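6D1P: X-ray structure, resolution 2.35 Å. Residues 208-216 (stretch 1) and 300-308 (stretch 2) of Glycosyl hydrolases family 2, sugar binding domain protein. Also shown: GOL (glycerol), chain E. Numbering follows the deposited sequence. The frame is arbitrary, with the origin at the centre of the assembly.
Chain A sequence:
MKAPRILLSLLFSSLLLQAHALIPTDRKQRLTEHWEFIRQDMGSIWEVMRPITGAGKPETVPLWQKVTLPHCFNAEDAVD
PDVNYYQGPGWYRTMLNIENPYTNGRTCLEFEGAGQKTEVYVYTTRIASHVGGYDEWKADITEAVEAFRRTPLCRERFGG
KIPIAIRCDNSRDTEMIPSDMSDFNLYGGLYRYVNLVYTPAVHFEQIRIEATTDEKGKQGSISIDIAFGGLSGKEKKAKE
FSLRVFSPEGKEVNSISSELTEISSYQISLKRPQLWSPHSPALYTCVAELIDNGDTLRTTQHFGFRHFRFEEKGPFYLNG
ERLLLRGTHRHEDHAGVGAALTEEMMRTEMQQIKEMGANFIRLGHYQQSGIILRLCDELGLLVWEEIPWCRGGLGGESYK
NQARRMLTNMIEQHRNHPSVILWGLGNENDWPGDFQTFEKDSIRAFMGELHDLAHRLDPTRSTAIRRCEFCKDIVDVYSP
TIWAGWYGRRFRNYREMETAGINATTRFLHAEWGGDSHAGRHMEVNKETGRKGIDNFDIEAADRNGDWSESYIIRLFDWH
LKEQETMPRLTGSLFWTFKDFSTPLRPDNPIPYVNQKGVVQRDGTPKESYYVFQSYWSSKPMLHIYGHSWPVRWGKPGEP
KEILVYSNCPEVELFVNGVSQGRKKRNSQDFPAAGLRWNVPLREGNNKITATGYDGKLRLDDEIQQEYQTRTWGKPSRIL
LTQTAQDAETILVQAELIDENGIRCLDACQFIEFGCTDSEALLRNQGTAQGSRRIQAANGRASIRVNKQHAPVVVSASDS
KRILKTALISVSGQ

Stretch 1 (208-216) RIEATTDEK
Stretch 2, residues 300-308: TQHFGFRHF

Residues 208-216 and 300-308 run in roughly the same direction, their strands crossing at -29° with a closest axial approach of 8.5 Å. Stretch 2 is extended throughout and stretch 1 as far as Asp 214; Glu 215 (-69/1) and Lys 216 (-129/7) then leave the extended conformation. Both strands begin earlier in the chain. No hydrogen bond joins the two stretches; the contact buries 520 Å², both sides summed, and is made by packing of side chains on one another and on main-chain atoms. The register pairs Ile 209 with Phe 303 (CA to CA 7.2 Å), Ala 211 with Phe 305 (CA to CA 5.5 Å) and Glu 215 with His 307 (CA to CA 5.4 Å), so the backbones are closer at the second and third pairs than at the first; stretch 1 runs four residues between the last two pairs while stretch 2 runs two. On stretch 1, Ile 209, Ala 211 and Thr 213 point toward stretch 2, whereas Arg 208, Glu 210 and Thr 212 point away, the alternation expected of a strand. On its outer side, Arg 208 (chi1 t) and Glu 210 (chi1 m) form a salt bridge, with NE of Arg 208 2.5 Å from OE2 of Glu 210.

Thr 300 (phi/psi -112/134, chi1 m) lies beyond reach of stretch 1. Contact begins at Gln 301 (-131/134), which points toward the partner with chi1 and chi2 both m; its CB meets CD1 of Ile 209 at 3.8 Å. That methyl is carried there by the m,t rotamer of Ile 209. His 302 (-93/157, chi1 m) points away.

Phe 303 is nearly fully extended (-161/-179), and its p rotamer (chi2 -86°) presents one ring face to Ile 209. CG2 of Ile 209 lies 3.9 Å from the centroid of the Phe 303 ring and 21° off its normal, a CH-pi contact. CB of Ala 211 approaches the same ring obliquely, 3.9 Å from CD2 of Phe 303.

Gly 304 (-153/148) brings its O to 3.3 Å from CB of Ala 211. A glycerol, probably from the crystallisation liquor, bridges the backbones here: N of Gly 304 donates to glycerol O1 at 2.9 Å, while glycerol O2 accepts from N of Ala 211 at 3.0 Å and donates to O of Ile 209 at 2.7 Å.

The CA-to-CB bond of Phe 305 (-95/118) points sideways, but the m rotamer with chi2 93° brings the ring nearer. CB of Ala 211 sits over one face, 3.9 Å from the Phe 305 centroid and 22° off the normal, while O of Thr 212 lies at the ring edge, 3.9 Å from CD2 of Phe 305.

Arg 306 (-156/156, chi1 p) points away and contributes backbone: its C lies 3.6 Å from CG2 of Thr 213 (chi1 t).

His 307 (-132/135, chi1 t, chi2 -73°) turns back toward stretch 1. O of Thr 213 lies at the imidazole edge, 3.5 Å from CD2 of His 307, and CB of Glu 215 covers one face, 3.6 Å from the ring centroid of His 307 and 17° off its normal. Glu 215 (chi1 p) makes this CH-pi contact although its side-chain end leads away. Phe 308 (-147/160, chi1 p) points away, and the contact ends.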

# COMPACT_ATOMS: atom_id res chain seq x y z
N ARG A 208 40.58 -6.28 -16.68
CA ARG A 208 39.99 -6.32 -18.01
C ARG A 208 40.76 -7.32 -18.87
O ARG A 208 42.00 -7.30 -18.90
CB ARG A 208 40.01 -4.92 -18.62
CG ARG A 208 39.72 -4.82 -20.11
CD ARG A 208 40.36 -3.54 -20.66
NE ARG A 208 39.81 -3.13 -21.94
CZ ARG A 208 39.58 -1.86 -22.26
NH1 ARG A 208 39.86 -0.90 -21.38
NH2 ARG A 208 39.06 -1.54 -23.44
N ILE A 209 40.04 -8.20 -19.55
CA ILE A 209 40.63 -9.30 -20.29
C ILE A 209 40.05 -9.29 -21.69
O ILE A 209 38.85 -9.54 -21.87
CB ILE A 209 40.38 -10.65 -19.61
CG1 ILE A 209 40.92 -10.64 -18.18
CG2 ILE A 209 41.04 -11.77 -20.40
CD1 ILE A 209 40.79 -11.97 -17.48
N GLU A 210 40.89 -8.99 -22.68
CA GLU A 210 40.47 -8.96 -24.08
C GLU A 210 41.18 -10.09 -24.83
O GLU A 210 42.36 -9.98 -25.18
CB GLU A 210 40.78 -7.61 -24.71
CG GLU A 210 40.14 -6.43 -23.99
CD GLU A 210 40.21 -5.16 -24.83
OE1 GLU A 210 40.43 -5.28 -26.06
OE2 GLU A 210 40.04 -4.06 -24.28
N ALA A 211 40.46 -11.17 -25.04
CA ALA A 211 40.93 -12.26 -25.88
C ALA A 211 40.51 -11.96 -27.31
O ALA A 211 39.34 -11.67 -27.58
CB ALA A 211 40.35 -13.59 -25.41
N THR A 212 41.48 -12.04 -28.23
CA THR A 212 41.27 -11.75 -29.64
C THR A 212 41.76 -12.94 -30.46
O THR A 212 42.78 -13.56 -30.14
CB THR A 212 42.00 -10.45 -30.04
OG1 THR A 212 43.40 -10.60 -29.79
CG2 THR A 212 41.50 -9.30 -29.20
N THR A 213 41.01 -13.27 -31.51
CA THR A 213 41.38 -14.38 -32.38
C THR A 213 40.91 -14.08 -33.79
O THR A 213 39.94 -13.33 -34.01
CB THR A 213 40.79 -15.71 -31.89
OG1 THR A 213 41.38 -16.80 -32.61
CG2 THR A 213 39.29 -15.74 -32.10
N ASP A 214 41.59 -14.66 -34.76
CA ASP A 214 41.19 -14.47 -36.14
C ASP A 214 39.99 -15.36 -36.46
O ASP A 214 39.66 -16.30 -35.74
CB ASP A 214 42.34 -14.79 -37.08
CG ASP A 214 42.76 -16.22 -36.96
OD1 ASP A 214 43.57 -16.52 -36.06
OD2 ASP A 214 42.20 -17.05 -37.72
N GLU A 215 39.37 -15.08 -37.60
CA GLU A 215 38.13 -15.75 -37.97
C GLU A 215 38.30 -17.23 -38.31
O GLU A 215 37.31 -17.88 -38.68
CB GLU A 215 37.50 -15.04 -39.17
CG GLU A 215 38.29 -15.22 -40.45
CD GLU A 215 37.49 -14.86 -41.67
OE1 GLU A 215 37.04 -13.70 -41.78
OE2 GLU A 215 37.28 -15.75 -42.51
N LYS A 216 39.51 -17.80 -38.22
CA LYS A 216 39.68 -19.23 -38.40
C LYS A 216 40.47 -19.84 -37.26
O LYS A 216 40.80 -21.03 -37.30
CB LYS A 216 40.33 -19.53 -39.75
CG LYS A 216 39.29 -19.74 -40.86
CD LYS A 216 39.89 -19.69 -42.25
CE LYS A 216 40.48 -18.32 -42.53
NZ LYS A 216 41.10 -18.23 -43.89
N THR A 300 39.42 -15.04 -9.72
CA THR A 300 39.37 -15.91 -10.88
C THR A 300 38.40 -15.34 -11.89
O THR A 300 37.28 -14.94 -11.54
CB THR A 300 38.95 -17.31 -10.46
OG1 THR A 300 39.82 -17.77 -9.42
CG2 THR A 300 38.99 -18.25 -11.63
N GLN A 301 38.81 -15.30 -13.15
CA GLN A 301 38.02 -14.71 -14.22
C GLN A 301 37.95 -15.67 -15.40
O GLN A 301 38.97 -16.22 -15.81
CB GLN A 301 38.65 -13.39 -14.68
CG GLN A 301 38.83 -12.39 -13.59
CD GLN A 301 37.56 -11.62 -13.34
OE1 GLN A 301 36.82 -11.31 -14.27
NE2 GLN A 301 37.30 -11.32 -12.06
N HIS A 302 36.75 -15.86 -15.94
CA HIS A 302 36.62 -16.59 -17.19
C HIS A 302 36.63 -15.63 -18.38
O HIS A 302 36.35 -14.44 -18.26
CB HIS A 302 35.34 -17.41 -17.21
CG HIS A 302 35.25 -18.42 -16.11
ND1 HIS A 302 34.97 -18.07 -14.81
CD2 HIS A 302 35.43 -19.76 -16.12
CE1 HIS A 302 34.96 -19.16 -14.06
NE2 HIS A 302 35.24 -20.20 -14.83
N PHE A 303 36.99 -16.18 -19.54
CA PHE A 303 36.91 -15.45 -20.79
C PHE A 303 36.91 -16.47 -21.92
O PHE A 303 36.94 -17.68 -21.69
CB PHE A 303 38.05 -14.44 -20.93
CG PHE A 303 39.42 -15.06 -20.85
CD1 PHE A 303 40.02 -15.28 -19.62
CD2 PHE A 303 40.09 -15.43 -22.00
CE1 PHE A 303 41.27 -15.84 -19.54
CE2 PHE A 303 41.35 -15.99 -21.94
CZ PHE A 303 41.95 -16.20 -20.70
N GLY A 304 36.87 -15.98 -23.15
CA GLY A 304 36.70 -16.85 -24.30
C GLY A 304 37.31 -16.26 -25.56
O GLY A 304 37.35 -15.04 -25.74
N PHE A 305 37.80 -17.14 -26.42
CA PHE A 305 38.31 -16.77 -27.73
C PHE A 305 37.19 -16.95 -28.74
O PHE A 305 36.70 -18.06 -28.94
CB PHE A 305 39.54 -17.60 -28.10
CG PHE A 305 40.76 -17.29 -27.25
CD1 PHE A 305 41.04 -18.01 -26.10
CD2 PHE A 305 41.62 -16.26 -27.61
CE1 PHE A 305 42.14 -17.71 -25.33
CE2 PHE A 305 42.74 -15.97 -26.84
CZ PHE A 305 42.99 -16.69 -25.70
N ARG A 306 36.78 -15.87 -29.38
CA ARG A 306 35.77 -15.98 -30.42
C ARG A 306 35.91 -14.80 -31.36
O ARG A 306 36.45 -13.75 -31.00
CB ARG A 306 34.36 -16.05 -29.84
CG ARG A 306 34.11 -15.02 -28.74
CD ARG A 306 32.84 -14.28 -28.98
NE ARG A 306 32.66 -13.17 -28.05
CZ ARG A 306 33.33 -12.02 -28.11
NH1 ARG A 306 34.27 -11.84 -29.03
NH2 ARG A 306 33.06 -11.05 -27.25
N HIS A 307 35.44 -14.99 -32.58
CA HIS A 307 35.51 -13.96 -33.60
C HIS A 307 34.14 -13.86 -34.24
O HIS A 307 33.54 -14.89 -34.57
CB HIS A 307 36.58 -14.26 -34.67
CG HIS A 307 36.57 -13.31 -35.82
ND1 HIS A 307 35.59 -13.32 -36.79
CD2 HIS A 307 37.42 -12.31 -36.15
CE1 HIS A 307 35.84 -12.36 -37.67
NE2 HIS A 307 36.94 -11.73 -37.30
N PHE A 308 33.66 -12.63 -34.41
CA PHE A 308 32.33 -12.46 -34.95
C PHE A 308 32.30 -11.20 -35.78
O PHE A 308 33.14 -10.32 -35.64
CB PHE A 308 31.26 -12.43 -33.84
CG PHE A 308 31.34 -11.22 -32.96
CD1 PHE A 308 30.55 -10.10 -33.22
CD2 PHE A 308 32.18 -11.19 -31.85
CE1 PHE A 308 30.60 -8.97 -32.40
CE2 PHE A 308 32.24 -10.07 -31.03
CZ PHE A 308 31.44 -8.96 -31.30
C1 GOL E . 35.84 -12.47 -24.31
O1 GOL E . 35.97 -13.26 -23.19
C2 GOL E . 36.61 -11.15 -24.02
O2 GOL E . 37.89 -11.40 -23.52
C3 GOL E . 36.65 -10.44 -25.38
O3 GOL E . 36.82 -9.07 -25.11